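Side-chain contacts in malonyl CoA-acyl carrier protein transacylase (Bartonella henselae, PDB 3QAT), which probably transfers the malonyl group from coenzyme A to acyl carrier protein, supplying the chain-extending unit of bacterial fatty acid synthesis: residues Q163-N168 with Q172-G177; E150-I155 with V186-Q191; L144-V149 with R262-I267; A236-I241 with L253-T258. One frame throughout, in Å; residues are numbered along the deposited sequence. Where two conformers were deposited one is given.

Contact 1. Residues Q163-N168 with Q172-G177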
loop_
_atom_site.group_PDB
_atom_site.type_symbol
_atom_site.label_atom_id
_atom_site.label_comp_id
_atom_site.label_asym_id
_atom_site.label_seq_id
_atom_site.Cartn_x
_atom_site.Cartn_y
_atom_site.Cartn_z
ATOM N N GLN A 163 17.986 6.062 1.446
ATOM C CA GLN A 163 17.549 5.401 0.231
ATOM C C GLN A 163 16.198 5.952 -0.202
ATOM O O GLN A 163 15.475 6.535 0.610
ATOM C CB GLN A 163 17.398 3.894 0.490
ATOM C CG GLN A 163 18.721 3.189 0.623
ATOM C CD GLN A 163 18.542 1.753 1.047
ATOM O OE1 GLN A 163 18.130 1.476 2.155
ATOM N NE2 GLN A 163 18.866 0.827 0.152
ATOM N N ILE A 164 15.867 5.795 -1.479
ATOM C CA ILE A 164 14.498 6.116 -1.937
ATOM C C ILE A 164 13.537 5.003 -1.510
ATOM O O ILE A 164 13.691 3.844 -1.931
ATOM C CB ILE A 164 14.449 6.341 -3.456
ATOM C CG1 ILE A 164 15.260 7.599 -3.815
ATOM C CG2 ILE A 164 12.985 6.454 -3.942
ATOM C CD1 ILE A 164 15.285 7.916 -5.310
ATOM N N ALA A 165 12.562 5.360 -0.673
ATOM C CA ALA A 165 11.550 4.414 -0.191
ATOM C C ALA A 165 10.334 4.345 -1.115
ATOM O O ALA A 165 9.781 3.274 -1.338
ATOM C CB ALA A 165 11.111 4.827 1.205
ATOM N N ASN A 166 9.882 5.492 -1.616
ATOM C CA ASN A 166 8.746 5.488 -2.555
ATOM C C ASN A 166 9.085 6.429 -3.707
ATOM O O ASN A 166 9.587 7.547 -3.474
ATOM C CB ASN A 166 7.481 6.146 -2.006
ATOM C CG ASN A 166 6.792 5.464 -0.817
ATOM O OD1 ASN A 166 5.797 6.044 -0.363
ATOM N ND2 ASN A 166 7.215 4.265 -0.344
ATOM N N ASP A 167 8.724 6.054 -4.922
ATOM C CA ASP A 167 8.701 6.979 -6.034
ATOM C C ASP A 167 7.207 7.071 -6.385
ATOM O O ASP A 167 6.666 6.168 -7.033
ATOM C CB ASP A 167 9.526 6.397 -7.206
ATOM C CG ASP A 167 9.437 7.242 -8.477
ATOM O OD1 ASP A 167 9.152 8.445 -8.389
ATOM O OD2 ASP A 167 9.649 6.703 -9.593
ATOM N N ASN A 168 6.536 8.127 -5.916
ATOM C CA ASN A 168 5.062 8.188 -5.956
ATOM C C ASN A 168 4.408 8.865 -7.143
ATOM O O ASN A 168 3.194 8.729 -7.346
ATOM C CB ASN A 168 4.508 8.757 -4.643
ATOM C CG ASN A 168 4.650 7.767 -3.506
ATOM O OD1 ASN A 168 4.630 6.546 -3.738
ATOM N ND2 ASN A 168 4.792 8.277 -2.273
ATOM N N GLN A 172 6.720 13.486 -6.273
ATOM C CA GLN A 172 6.756 13.082 -4.845
ATOM C C GLN A 172 7.668 11.898 -4.635
ATOM O O GLN A 172 7.454 10.830 -5.227
ATOM C CB GLN A 172 5.368 12.685 -4.342
ATOM C CG GLN A 172 4.398 13.849 -4.283
ATOM C CD GLN A 172 3.026 13.417 -3.834
ATOM O OE1 GLN A 172 2.867 12.575 -2.929
ATOM N NE2 GLN A 172 2.019 13.971 -4.472
ATOM N N ILE A 173 8.673 12.074 -3.783
ATOM C CA ILE A 173 9.616 11.000 -3.470
ATOM C C ILE A 173 9.779 10.938 -1.945
ATOM O O ILE A 173 9.966 11.971 -1.292
ATOM C CB ILE A 173 10.976 11.212 -4.183
ATOM C CG1 ILE A 173 10.829 11.022 -5.712
ATOM C CG2 ILE A 173 12.062 10.255 -3.603
ATOM C CD1 ILE A 173 12.066 11.334 -6.508
ATOM N N VAL A 174 9.664 9.733 -1.381
ATOM C CA VAL A 174 9.878 9.526 0.048
ATOM C C VAL A 174 11.214 8.832 0.245
ATOM O O VAL A 174 11.499 7.842 -0.432
ATOM C CB VAL A 174 8.753 8.667 0.654
ATOM C CG1 VAL A 174 8.912 8.590 2.154
ATOM C CG2 VAL A 174 7.392 9.280 0.294
ATOM N N ILE A 175 12.046 9.378 1.124
ATOM C CA ILE A 175 13.327 8.750 1.460
ATOM C C ILE A 175 13.273 8.138 2.866
ATOM O O ILE A 175 12.382 8.441 3.664
ATOM C CB ILE A 175 14.518 9.742 1.352
ATOM C CG1 ILE A 175 14.283 10.968 2.231
ATOM C CG2 ILE A 175 14.735 10.113 -0.123
ATOM C CD1 ILE A 175 15.499 11.919 2.301
ATOM N N SER A 176 14.252 7.292 3.160
ATOM C CA SER A 176 14.236 6.481 4.379
ATOM C C SER A 176 15.638 6.013 4.710
ATOM O O SER A 176 16.460 5.830 3.809
ATOM C CB SER A 176 13.335 5.261 4.145
ATOM O OG SER A 176 13.239 4.456 5.308
ATOM N N GLY A 177 15.888 5.769 5.986
ATOM C CA GLY A 177 17.190 5.223 6.405
ATOM C C GLY A 177 17.565 5.690 7.789
ATOM O O GLY A 177 16.701 5.879 8.663
HETATM O O HOH W 1 7.837 10.501 -8.027
HETATM O O HOH W 2 4.728 11.051 -1.424
#
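Val174 O is gripped by two consecutive backbone amides, Ala165 N donating to it over 2.7 Å and Asn166 N over 3.1 Å. Two residues facing one make a classic beta bulge, and the pairing confirms it: Ile164 stands across from Ile175, yet Asn166 stands across from Val174. Ala165 carries the irregularity in its backbone, with psi at -41°. On either side of the bulge the antiparallel hairpin of strands 162-169 and 172-176 continues. Gln163 and Ser176 exchange bonds in both directions, Val174 N donates to Asn166 O, and Asn168 N reaches Gln172 O at 2.9 Å.

The side chain of Asn166 lies alongside Val174, its OD1 3.7 Å from Val174 CG2. Its CG sits beside its own backbone N (chi1 -66°), which lets ND2 turn back to Ala165 O, 2.9 Å away; that bond is nearly straight at 169°, although it arrives above the carbonyl plane. At the other end of the amide, Asn168 ND2 meets Asn166 OD1 at 3.1 Å, in plane and on a lone pair. Asn168 OD1 is hydrogen-bonded to His97 NE2, and water 2 links Asn168 ND2 to Gln172 OE1. On the face with Asp167 and Ile173, Ile164 CG2 packs on Ile173 CG2 at 3.9 Å, while Asp167 OD2 forms a salt bridge with Arg264.

Because Asn166 donates at one end of its amide and accepts at the other, the flip of that amide is determined, and its oxygen in turn steadies the Asn168 side chain that meets His97.

Contact 2. Residues E150-I155 with V186-Q191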
loop_
_atom_site.group_PDB
_atom_site.type_symbol
_atom_site.label_atom_id
_atom_site.label_comp_id
_atom_site.label_asym_id
_atom_site.label_seq_id
_atom_site.Cartn_x
_atom_site.Cartn_y
_atom_site.Cartn_z
ATOM N N GLU A 150 18.653 10.487 -5.732
ATOM C CA GLU A 150 19.681 9.436 -5.643
ATOM C C GLU A 150 21.058 10.058 -5.373
ATOM O O GLU A 150 21.857 9.534 -4.589
ATOM C CB GLU A 150 19.669 8.533 -6.903
ATOM C CG GLU A 150 18.483 7.540 -6.897
ATOM C CD GLU A 150 18.316 6.696 -8.171
ATOM O OE1 GLU A 150 18.865 7.050 -9.239
ATOM O OE2 GLU A 150 17.608 5.662 -8.095
ATOM N N GLU A 151 21.295 11.215 -5.980
ATOM C CA GLU A 151 22.513 11.964 -5.745
ATOM C C GLU A 151 22.594 12.481 -4.294
ATOM O O GLU A 151 23.645 12.390 -3.657
ATOM C CB GLU A 151 22.626 13.094 -6.763
ATOM C CG GLU A 151 24.040 13.627 -6.923
ATOM C CD GLU A 151 24.063 15.021 -7.524
ATOM O OE1 GLU A 151 23.112 15.387 -8.259
ATOM O OE2 GLU A 151 25.040 15.756 -7.248
ATOM N N ILE A 152 21.476 12.977 -3.756
ATOM C CA ILE A 152 21.446 13.386 -2.349
ATOM C C ILE A 152 21.755 12.195 -1.434
ATOM O O ILE A 152 22.466 12.333 -0.450
ATOM C CB ILE A 152 20.091 14.017 -1.941
ATOM C CG1 ILE A 152 19.855 15.337 -2.708
ATOM C CG2 ILE A 152 20.077 14.285 -0.450
ATOM C CD1 ILE A 152 18.477 15.946 -2.519
ATOM N N CYS A 153 21.196 11.028 -1.747
ATOM C CA CYS A 153 21.512 9.822 -0.985
ATOM C C CYS A 153 23.023 9.553 -0.931
ATOM O O CYS A 153 23.564 9.167 0.114
ATOM C CB CYS A 153 20.777 8.628 -1.580
ATOM S SG CYS A 153 18.986 8.701 -1.292
ATOM N N GLU A 154 23.686 9.766 -2.064
ATOM C CA GLU A 154 25.134 9.593 -2.183
ATOM C C GLU A 154 25.890 10.675 -1.402
ATOM O O GLU A 154 26.869 10.377 -0.710
ATOM C CB GLU A 154 25.552 9.586 -3.661
ATOM N N ILE A 155 25.412 11.913 -1.485
ATOM C CA ILE A 155 26.016 13.046 -0.776
ATOM C C ILE A 155 26.077 12.813 0.744
ATOM O O ILE A 155 27.056 13.170 1.396
ATOM C CB ILE A 155 25.272 14.381 -1.128
ATOM C CG1 ILE A 155 25.601 14.803 -2.569
ATOM C CG2 ILE A 155 25.591 15.499 -0.127
ATOM C CD1 ILE A 155 24.661 15.838 -3.170
ATOM N N VAL A 186 17.290 15.987 4.053
ATOM C CA VAL A 186 16.257 17.035 4.040
ATOM C C VAL A 186 16.882 18.431 3.850
ATOM O O VAL A 186 16.399 19.221 3.027
ATOM C CB VAL A 186 15.312 16.958 5.292
ATOM C CG1 VAL A 186 14.406 18.170 5.379
ATOM C CG2 VAL A 186 14.437 15.700 5.212
ATOM N N GLU A 187 17.947 18.718 4.603
ATOM C CA GLU A 187 18.673 19.994 4.465
ATOM C C GLU A 187 19.138 20.187 3.024
ATOM O O GLU A 187 18.898 21.255 2.432
ATOM C CB GLU A 187 19.864 20.039 5.423
ATOM C CG GLU A 187 19.451 20.046 6.885
ATOM C CD GLU A 187 20.609 19.752 7.836
ATOM O OE1 GLU A 187 21.743 19.496 7.367
ATOM O OE2 GLU A 187 20.377 19.768 9.069
ATOM N N VAL A 188 19.749 19.145 2.451
ATOM C CA VAL A 188 20.257 19.212 1.079
ATOM C C VAL A 188 19.122 19.393 0.065
ATOM O O VAL A 188 19.191 20.223 -0.843
ATOM C CB VAL A 188 21.130 17.999 0.721
ATOM C CG1 VAL A 188 21.617 18.109 -0.726
ATOM C CG2 VAL A 188 22.344 17.909 1.670
ATOM N N ALA A 189 18.036 18.637 0.237
ATOM C CA ALA A 189 16.889 18.788 -0.658
ATOM C C ALA A 189 16.329 20.205 -0.666
ATOM O O ALA A 189 15.987 20.748 -1.736
ATOM C CB ALA A 189 15.792 17.798 -0.272
ATOM N N SER A 190 16.216 20.798 0.531
ATOM C CA SER A 190 15.750 22.171 0.700
ATOM C C SER A 190 16.696 23.153 -0.003
ATOM O O SER A 190 16.254 24.069 -0.696
ATOM C CB SER A 190 15.680 22.506 2.192
ATOM O OG SER A 190 15.113 23.783 2.392
ATOM N N GLN A 191 17.996 22.949 0.184
ATOM C CA GLN A 191 19.020 23.800 -0.457
ATOM C C GLN A 191 18.912 23.715 -1.973
ATOM O O GLN A 191 18.986 24.724 -2.675
ATOM C CB GLN A 191 20.428 23.402 0.015
ATOM C CG GLN A 191 21.577 24.065 -0.792
ATOM C CD GLN A 191 22.061 23.200 -1.938
ATOM O OE1 GLN A 191 21.978 23.594 -3.118
ATOM N NE2 GLN A 191 22.580 22.028 -1.613
#
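Ile152 and Val188 join the two helices of a ferredoxin-like subdomain, in which helices 146-155 and 179-191 pack on one face of the sheet that includes strands 136-142 and 196-200. The short helical segments approach to 10.0 Å between axes, with their N-to-C directions 132° apart, so they run roughly antiparallel but clearly skewed.

No hydrogen bond crosses the interface; every contact is apolar. Between the branched side chains, Ile152 and Val188 pass flank to flank, pointing opposite ways, with Ile152 CG1 meeting Val188 CG1 at 3.8 Å. The CG2 methyl of Ile152 adds a second touch, 4.0 Å from Val188 CB.

A different kind of packing, methyl against backbone, occurs at the tip of Ile152. Its outer chain is extended (chi2 172°), which carries CD1 past Val188 to rest 3.7 Å from Ala189 CA. The small side chain of Ala189 probably helps to permit this approach, with its CB 4.0 Å from Ile152 CD1. Leu144 also touches both Ile152 and Ala189, while Ala189 contacts Leu141 and Ala197 of the sheet.

One turn further along helix 146-155, at the more exposed margin, Ile155 CG2 comes within 4.4 Å of Val188 CG2.

Contact 3. Residues L144-V149 with R262-I267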
loop_
_atom_site.group_PDB
_atom_site.type_symbol
_atom_site.label_atom_id
_atom_site.label_comp_id
_atom_site.label_asym_id
_atom_site.label_seq_id
_atom_site.Cartn_x
_atom_site.Cartn_y
_atom_site.Cartn_z
ATOM N N LEU A 144 11.878 17.231 -6.644
ATOM C CA LEU A 144 13.153 16.734 -7.149
ATOM C C LEU A 144 12.967 15.394 -7.847
ATOM O O LEU A 144 12.267 14.525 -7.340
ATOM C CB LEU A 144 14.175 16.582 -6.014
ATOM C CG LEU A 144 14.475 17.838 -5.189
ATOM C CD1 LEU A 144 15.451 17.517 -4.041
ATOM C CD2 LEU A 144 15.023 18.980 -6.076
ATOM N N ASP A 145 13.607 15.217 -9.004
ATOM C CA ASP A 145 13.460 13.940 -9.706
ATOM C C ASP A 145 14.295 12.853 -9.032
ATOM O O ASP A 145 15.145 13.144 -8.187
ATOM C CB ASP A 145 13.743 14.061 -11.221
ATOM C CG ASP A 145 15.174 14.427 -11.532
ATOM O OD1 ASP A 145 16.086 14.133 -10.728
ATOM O OD2 ASP A 145 15.402 15.012 -12.614
ATOM N N GLU A 146 14.029 11.611 -9.409
ATOM C CA GLU A 146 14.679 10.448 -8.834
ATOM C C GLU A 146 16.202 10.527 -8.881
ATOM O O GLU A 146 16.879 10.235 -7.890
ATOM C CB GLU A 146 14.205 9.231 -9.594
ATOM C CG GLU A 146 14.245 7.961 -8.828
ATOM C CD GLU A 146 13.197 6.989 -9.332
ATOM O OE1 GLU A 146 12.899 7.011 -10.561
ATOM O OE2 GLU A 146 12.682 6.204 -8.499
ATOM N N LYS A 147 16.736 10.903 -10.041
ATOM C CA LYS A 147 18.180 11.068 -10.221
ATOM C C LYS A 147 18.796 12.008 -9.183
ATOM O O LYS A 147 19.807 11.671 -8.555
ATOM C CB LYS A 147 18.505 11.545 -11.650
ATOM N N ASP A 148 18.177 13.174 -8.999
ATOM C CA ASP A 148 18.664 14.177 -8.058
ATOM C C ASP A 148 18.544 13.702 -6.608
ATOM O O ASP A 148 19.389 14.017 -5.780
ATOM C CB ASP A 148 17.917 15.499 -8.237
ATOM C CG ASP A 148 18.250 16.193 -9.561
ATOM O OD1 ASP A 148 19.121 15.690 -10.312
ATOM O OD2 ASP A 148 17.619 17.232 -9.846
ATOM N N VAL A 149 17.490 12.951 -6.300
ATOM C CA VAL A 149 17.367 12.421 -4.941
ATOM C C VAL A 149 18.396 11.310 -4.708
ATOM O O VAL A 149 18.959 11.214 -3.624
ATOM C CB VAL A 149 15.931 11.982 -4.594
ATOM C CG1 VAL A 149 15.878 11.365 -3.171
ATOM C CG2 VAL A 149 14.990 13.161 -4.705
ATOM N N ARG A 262 7.774 1.259 -6.408
ATOM C CA ARG A 262 7.894 1.901 -7.737
ATOM C C ARG A 262 6.489 2.302 -8.237
ATOM O O ARG A 262 5.991 1.785 -9.256
ATOM C CB ARG A 262 8.597 0.943 -8.712
ATOM C CG ARG A 262 10.051 0.693 -8.311
ATOM C CD ARG A 262 10.641 -0.436 -9.124
ATOM N NE ARG A 262 10.855 -0.036 -10.522
ATOM C CZ ARG A 262 11.379 -0.854 -11.437
ATOM N NH1 ARG A 262 11.696 -2.105 -11.116
ATOM N NH2 ARG A 262 11.586 -0.427 -12.678
ATOM N N TRP A 263 5.836 3.218 -7.510
ATOM C CA TRP A 263 4.418 3.488 -7.779
ATOM C C TRP A 263 4.201 4.282 -9.074
ATOM O O TRP A 263 3.300 3.961 -9.866
ATOM C CB TRP A 263 3.681 4.186 -6.581
ATOM C CG TRP A 263 2.180 4.093 -6.776
ATOM C CD1 TRP A 263 1.320 5.118 -7.100
ATOM C CD2 TRP A 263 1.383 2.902 -6.716
ATOM N NE1 TRP A 263 0.027 4.632 -7.216
ATOM C CE2 TRP A 263 0.041 3.273 -6.990
ATOM C CE3 TRP A 263 1.682 1.550 -6.457
ATOM C CZ2 TRP A 263 -1.015 2.332 -7.031
ATOM C CZ3 TRP A 263 0.637 0.614 -6.477
ATOM C CH2 TRP A 263 -0.694 1.011 -6.753
ATOM N N ARG A 264 5.016 5.308 -9.286
ATOM C CA ARG A 264 4.968 6.081 -10.526
ATOM C C ARG A 264 5.036 5.146 -11.747
ATOM O O ARG A 264 4.190 5.203 -12.639
ATOM C CB ARG A 264 6.126 7.099 -10.567
ATOM C CG ARG A 264 6.179 7.884 -11.907
ATOM C CD ARG A 264 7.442 8.716 -12.039
ATOM N NE ARG A 264 8.687 7.934 -11.930
ATOM C CZ ARG A 264 9.310 7.325 -12.940
ATOM N NH1 ARG A 264 8.815 7.369 -14.168
ATOM N NH2 ARG A 264 10.436 6.648 -12.712
ATOM N N GLU A 265 6.049 4.275 -11.757
ATOM C CA GLU A 265 6.244 3.362 -12.891
ATOM C C GLU A 265 5.091 2.382 -13.036
ATOM O O GLU A 265 4.728 1.999 -14.153
ATOM C CB GLU A 265 7.553 2.603 -12.711
ATOM C CG GLU A 265 8.815 3.469 -12.988
ATOM C CD GLU A 265 10.080 2.803 -12.466
ATOM O OE1 GLU A 265 10.252 2.659 -11.222
ATOM O OE2 GLU A 265 10.919 2.417 -13.312
ATOM N N THR A 266 4.495 2.001 -11.897
ATOM C CA THR A 266 3.344 1.120 -11.906
ATOM C C THR A 266 2.166 1.751 -12.636
ATOM O O THR A 266 1.572 1.129 -13.496
ATOM C CB THR A 266 2.962 0.717 -10.456
ATOM O OG1 THR A 266 4.020 -0.081 -9.910
ATOM C CG2 THR A 266 1.680 -0.107 -10.440
ATOM N N ILE A 267 1.842 2.992 -12.300
ATOM C CA ILE A 267 0.711 3.659 -12.932
ATOM C C ILE A 267 1.011 3.922 -14.417
ATOM O O ILE A 267 0.127 3.749 -15.286
ATOM C CB ILE A 267 0.359 4.971 -12.206
ATOM C CG1 ILE A 267 -0.079 4.657 -10.759
ATOM C CG2 ILE A 267 -0.744 5.750 -12.990
ATOM C CD1 ILE A 267 -1.243 3.638 -10.653
#
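Glu146 OE1 and Arg264 NH2 form the salt bridge that spans this contact. At 3.3 Å, with an N-H...O angle of 140°, it is long and bent. Arg264 NH2 comes to the syn side of the carboxylate oxygen, which lies near the guanidinium edge, and the two flat groups stand almost perpendicular, 82° apart. Each partner has a stronger commitment nearby: Glu146 OE2 pairs with Arg260 NH1, and Arg264 NE with Asp167 OD2.

Within 262-267, Arg262 holds Glu265 side-on with two nitrogens. Arg262 NE reaches Glu265 OE1 at 2.8 Å and Arg262 NH2 reaches Glu265 OE2 at 3.0 Å; the carboxylate lies in line with the guanidinium edge but is approached from above its own plane. Arg262 is also the N-cap of helix 263-272, and its O accepts from both the amide and the hydroxyl of Thr266, on opposite faces of its carbonyl. In the other segment, Asp145 caps helix 146-155, with Asp145 OD1 taking Asp148 N at 2.9 Å.

Little else joins the segments, which bury 61 Å² in all; within 262-267, Glu265 CG lies 3.4 Å above one face of the Arg264 guanidinium, offset toward the rim.

The start of a helix in the ferredoxin-like subdomain is thus tied to the start of helix 263-272 by a charge network. Glu146 OE2 lies 5.1 Å from Glu265 OE1 and close to Asp167 OD2. Arg260 NH1 pairs with both Glu146 OE2 and Glu265 OE1, so Arg260 and Arg264 probably offset repulsion among these acids.

Contact 4. Residues A236-I241 with L253-T258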
loop_
_atom_site.group_PDB
_atom_site.type_symbol
_atom_site.label_atom_id
_atom_site.label_comp_id
_atom_site.label_asym_id
_atom_site.label_seq_id
_atom_site.Cartn_x
_atom_site.Cartn_y
_atom_site.Cartn_z
ATOM N N ALA A 236 3.648 -5.886 -9.378
ATOM C CA ALA A 236 4.382 -5.831 -8.113
ATOM C C ALA A 236 5.166 -4.549 -7.948
ATOM O O ALA A 236 5.739 -4.022 -8.898
ATOM C CB ALA A 236 5.316 -7.049 -7.958
ATOM N N ASN A 237 5.230 -4.064 -6.707
ATOM C CA ASN A 237 5.959 -2.839 -6.392
ATOM C C ASN A 237 7.445 -2.890 -6.791
ATOM O O ASN A 237 8.026 -1.850 -7.109
ATOM C CB ASN A 237 5.943 -2.564 -4.865
ATOM C CG ASN A 237 4.603 -2.121 -4.297
ATOM O OD1 ASN A 237 4.508 -2.018 -3.079
ATOM N ND2 ASN A 237 3.621 -1.776 -5.124
ATOM N N VAL A 238 8.052 -4.093 -6.767
ATOM C CA VAL A 238 9.490 -4.257 -6.967
ATOM C C VAL A 238 9.813 -4.418 -8.452
ATOM O O VAL A 238 10.836 -3.918 -8.926
ATOM C CB VAL A 238 10.017 -5.484 -6.146
ATOM C CG1 VAL A 238 11.420 -5.946 -6.580
ATOM C CG2 VAL A 238 10.010 -5.104 -4.661
ATOM N N SER A 239 8.909 -5.066 -9.173
ATOM C CA SER A 239 9.197 -5.509 -10.558
ATOM C C SER A 239 8.471 -4.713 -11.645
ATOM O O SER A 239 8.957 -4.631 -12.787
ATOM C CB SER A 239 8.871 -6.984 -10.718
ATOM O OG SER A 239 7.468 -7.210 -10.568
ATOM N N VAL A 240 7.338 -4.104 -11.294
ATOM C CA VAL A 240 6.514 -3.350 -12.268
ATOM C C VAL A 240 6.210 -4.179 -13.549
ATOM O O VAL A 240 6.188 -3.649 -14.670
ATOM C CB VAL A 240 7.110 -1.974 -12.627
ATOM C CG1 VAL A 240 6.011 -1.037 -13.162
ATOM C CG2 VAL A 240 7.752 -1.342 -11.426
ATOM N N ILE A 241 5.939 -5.462 -13.350
ATOM C CA ILE A 241 5.450 -6.326 -14.422
ATOM C C ILE A 241 4.312 -7.172 -13.889
ATOM O O ILE A 241 4.154 -7.320 -12.653
ATOM C CB ILE A 241 6.570 -7.222 -15.022
ATOM C CG1 ILE A 241 7.180 -8.129 -13.956
ATOM C CG2 ILE A 241 7.625 -6.384 -15.746
ATOM C CD1 ILE A 241 8.357 -9.000 -14.457
ATOM N N LEU A 253 7.371 -10.045 -2.493
ATOM C CA LEU A 253 6.853 -9.451 -1.229
ATOM C C LEU A 253 7.968 -9.294 -0.176
ATOM O O LEU A 253 8.009 -8.278 0.545
ATOM C CB LEU A 253 5.700 -10.277 -0.663
ATOM C CG LEU A 253 4.412 -10.305 -1.491
ATOM C CD1 LEU A 253 3.458 -11.292 -0.843
ATOM C CD2 LEU A 253 3.765 -8.921 -1.528
ATOM N N VAL A 254 8.870 -10.276 -0.100
ATOM C CA VAL A 254 10.006 -10.179 0.814
ATOM C C VAL A 254 10.957 -9.043 0.389
ATOM O O VAL A 254 11.386 -8.212 1.224
ATOM C CB VAL A 254 10.747 -11.541 0.921
ATOM C CG1 VAL A 254 12.026 -11.394 1.743
ATOM C CG2 VAL A 254 9.841 -12.614 1.558
ATOM N N GLN A 255 11.291 -9.004 -0.905
ATOM C CA GLN A 255 12.159 -7.956 -1.445
ATOM C C GLN A 255 11.559 -6.559 -1.246
ATOM O O GLN A 255 12.282 -5.578 -1.007
ATOM C CB GLN A 255 12.383 -8.187 -2.935
ATOM C CG GLN A 255 13.191 -9.432 -3.266
ATOM C CD GLN A 255 13.174 -9.728 -4.762
ATOM O OE1 GLN A 255 13.342 -8.827 -5.589
ATOM N NE2 GLN A 255 12.955 -10.987 -5.114
ATOM N N GLN A 256 10.232 -6.491 -1.343
ATOM C CA GLN A 256 9.502 -5.228 -1.208
ATOM C C GLN A 256 9.777 -4.530 0.137
ATOM O O GLN A 256 9.861 -3.292 0.212
ATOM C CB GLN A 256 8.004 -5.518 -1.400
ATOM C CG GLN A 256 7.143 -4.298 -1.709
ATOM C CD GLN A 256 6.736 -3.549 -0.482
ATOM O OE1 GLN A 256 6.989 -3.980 0.653
ATOM N NE2 GLN A 256 6.113 -2.391 -0.695
ATOM N N VAL A 257 9.942 -5.315 1.190
ATOM C CA VAL A 257 10.088 -4.753 2.538
ATOM C C VAL A 257 11.283 -3.803 2.649
ATOM O O VAL A 257 11.191 -2.788 3.324
ATOM C CB VAL A 257 10.189 -5.913 3.568
ATOM C CG1 VAL A 257 10.596 -5.426 4.957
ATOM C CG2 VAL A 257 8.839 -6.680 3.597
ATOM N N THR A 258 12.391 -4.143 1.986
ATOM C CA THR A 258 13.601 -3.322 2.047
ATOM C C THR A 258 13.829 -2.450 0.822
ATOM O O THR A 258 14.802 -1.681 0.798
ATOM C CB THR A 258 14.863 -4.197 2.226
ATOM O OG1 THR A 258 14.892 -5.204 1.208
ATOM C CG2 THR A 258 14.845 -4.830 3.587
#
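Gln256 leaves helix 246-258 with its CB 3.9 Å from Val238 CG2. Its next atom, CG, runs alongside the Asn237 side chain, 3.8 Å from Asn237 CB and 3.7 Å from Asn237 OD1. A bend at chi2 (-83°) then brings the amide to the oxygen end of Asn237, with the two amide planes 43° apart. CD remains in contact with the same oxygen, and at the tip Gln256 NE2 donates to Asn237 OD1 at 2.9 Å. The donor sits in the Asn237 carbonyl plane on a lone pair, but the bond is bent, its N-H...O angle 143°, and the oxygen is tilted from the plane of the Gln256 amide. Gln256 OE1 turns to Arg123.

These residues lie beside a GxSxG sequence that fits the nucleophile elbow of the acyltransferase family: Asn237 OD1 also accepts from Ser98 N, Asn237 ND2 donates to Gly96 O, and Gln256 NE2 makes a weak hydrogen bond to Ser98 OG. Asn237 OD1 is therefore shared by a backbone and a side-chain donor, which fixes the rotation of its amide.

Beside this polar pair, Val238 presses on the helix backbone, its CG2 3.5 Å from Gln256 CA. The other methyl, Val238 CG1, touches Gln255 OE1 at 3.6 Å, the two side chains crossing at about a right angle, while Gln255 NE2 is hydrogen-bonded to Ser251 OG.

Overall arrangement
Contacts 1, 2 and 3 form a continuous cluster, whereas contact 4 joins it through contact 3. The centres of contacts 1 and 3 are about 8 Å apart, bridged by Asp167 OD2 and Arg264 NE at 2.8 Å. Contacts 1 and 2 have centres about 12 Å apart, and helix 146-155 serves both contact 2 and contact 3. Arg262 NH1 probably donates a hydrogen bond to Val238 O, 3.0 Å away, linking contacts 3 and 4 although their centres are about 15 Å apart. Contacts 1 and 4 do not touch, yet both approach the probable nucleophile elbow, through Asn168 with His97 and through Asn237 with Ser98; contact 2, its centre about 25 Å from that of contact 4, lies at the periphery.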